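Local coordinates for protein putative NADPH-dependent oxidoreductase (Desulfitobacterium hafniense DCB-2, PDB 3DB2) that is a putative NADPH-dependent oxidoreductase of the GFO/IDH/MocA type, probably binding its dinucleotide through an N-terminal Rossmann domain, at residues K119-H124 against G318-A324. Numbering follows the deposited sequence.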
# COMPACT_ATOMS: atom_id res chain seq x y z
N LYS C 119 26.50 -26.70 -3.14
CA LYS C 119 25.55 -25.84 -3.76
C LYS C 119 24.27 -25.83 -2.90
O LYS C 119 23.82 -26.84 -2.34
CB LYS C 119 25.18 -26.26 -5.17
CG LYS C 119 26.38 -26.39 -6.10
CD LYS C 119 27.45 -25.36 -5.79
CE LYS C 119 28.42 -25.29 -6.98
NZ LYS C 119 29.21 -24.03 -6.95
N PHE C 120 23.69 -24.66 -2.82
CA PHE C 120 22.50 -24.41 -2.01
C PHE C 120 21.58 -23.44 -2.74
O PHE C 120 22.11 -22.39 -3.13
CB PHE C 120 22.92 -23.87 -0.66
CG PHE C 120 21.76 -23.43 0.21
CD1 PHE C 120 21.14 -24.37 1.03
CD2 PHE C 120 21.29 -22.12 0.23
CE1 PHE C 120 20.06 -24.00 1.79
CE2 PHE C 120 20.21 -21.75 1.00
CZ PHE C 120 19.61 -22.70 1.79
N LEU C 121 20.31 -23.77 -2.81
CA LEU C 121 19.25 -22.83 -3.21
C LEU C 121 18.12 -22.93 -2.20
O LEU C 121 17.63 -24.01 -1.84
CB LEU C 121 18.80 -23.04 -4.66
CG LEU C 121 17.71 -22.13 -5.23
CD1 LEU C 121 18.20 -20.70 -5.35
CD2 LEU C 121 17.24 -22.62 -6.60
N CYS C 122 17.66 -21.77 -1.71
CA CYS C 122 16.42 -21.70 -0.93
C CYS C 122 15.36 -21.16 -1.88
O CYS C 122 15.43 -20.01 -2.31
CB CYS C 122 16.58 -20.85 0.31
SG CYS C 122 15.04 -20.75 1.25
N GLY C 123 14.39 -21.93 -2.31
CA GLY C 123 13.48 -21.67 -3.36
C GLY C 123 12.40 -20.66 -3.06
O GLY C 123 11.32 -21.01 -2.62
N HIS C 124 12.67 -19.39 -3.39
CA HIS C 124 11.70 -18.31 -3.55
C HIS C 124 11.44 -18.13 -5.05
O HIS C 124 12.20 -17.45 -5.72
CB HIS C 124 12.23 -17.01 -2.96
CG HIS C 124 12.80 -17.11 -1.59
ND1 HIS C 124 13.94 -17.80 -1.26
CD2 HIS C 124 12.35 -16.56 -0.45
CE1 HIS C 124 14.17 -17.68 0.02
NE2 HIS C 124 13.22 -16.93 0.54
N GLY C 318 29.52 -22.45 -10.49
CA GLY C 318 28.84 -21.21 -10.19
C GLY C 318 27.96 -21.32 -8.96
O GLY C 318 27.94 -22.29 -8.20
N GLU C 319 27.19 -20.26 -8.72
CA GLU C 319 26.37 -20.08 -7.55
C GLU C 319 24.91 -19.97 -7.99
O GLU C 319 24.60 -19.42 -9.04
CB GLU C 319 26.71 -18.82 -6.77
N THR C 320 24.02 -20.45 -7.15
CA THR C 320 22.58 -20.26 -7.43
C THR C 320 22.17 -18.83 -7.11
O THR C 320 22.99 -18.06 -6.58
CB THR C 320 21.71 -21.19 -6.58
OG1 THR C 320 21.79 -20.72 -5.23
CG2 THR C 320 22.22 -22.61 -6.71
N GLU C 321 20.92 -18.45 -7.43
CA GLU C 321 20.58 -17.03 -7.28
C GLU C 321 20.29 -16.64 -5.84
O GLU C 321 20.39 -15.45 -5.54
CB GLU C 321 19.38 -16.66 -8.15
CG GLU C 321 19.27 -15.15 -8.39
CD GLU C 321 18.17 -14.81 -9.37
OE1 GLU C 321 17.84 -15.63 -10.25
OE2 GLU C 321 17.59 -13.72 -9.25
N ILE C 322 19.90 -17.59 -4.99
CA ILE C 322 19.46 -17.27 -3.66
C ILE C 322 20.10 -18.21 -2.63
O ILE C 322 19.53 -19.26 -2.32
CB ILE C 322 17.93 -17.38 -3.44
CG1 ILE C 322 17.06 -16.83 -4.56
CG2 ILE C 322 17.61 -16.68 -2.12
CD1 ILE C 322 15.57 -16.90 -4.29
N GLY C 323 21.25 -17.78 -2.16
CA GLY C 323 22.03 -18.49 -1.16
C GLY C 323 21.48 -18.32 0.24
O GLY C 323 20.45 -17.68 0.48
N ALA C 324 22.21 -18.91 1.19
CA ALA C 324 21.87 -18.93 2.61
C ALA C 324 21.84 -17.51 3.18
O ALA C 324 20.96 -17.22 3.97
CB ALA C 324 22.86 -19.78 3.41
O HOH W 1 25.34 -22.30 -4.65
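Strand 120-123 is met along its outer edge by the irregular segment 318-324, whose first part, 318-322, runs roughly along the strand before the chain turns off at Gly323 into helix 324-343, with Lys119 opposite Glu319 (CA-CA 6.9 Å) and Leu121 opposite Gly323 (5.5 Å). A single direct backbone hydrogen bond joins them, from Cys122 N to Ile322 O (3.2 Å, nearly linear). Two residues earlier in each segment the hydroxyl of Thr320 stands in for a main-chain donor, its OG1 giving a 2.7 Å bond to Phe120 O, while Lys119 NZ reaches Gly318 O at a very short 2.5 Å. Around this polar seam, Leu121 CD1 packs 3.8 Å from Ile322 CB, Ile322 CD1 lies 3.6 Å from His124 ND1, and the Phe120 ring meets Gly323, the N-cap of helix 324-343, with its edge. Glu321 turns to Arg127 and Arg133 in salt bridges. Strand 120-123 is the last of the parallel Rossmann sheet, bonded on its other side to strand 92-96; the linker between helices 302-316 and 324-343 thus closes that sheet edge, with Leu121 reaching Val310 and Cys122 touching Ser327.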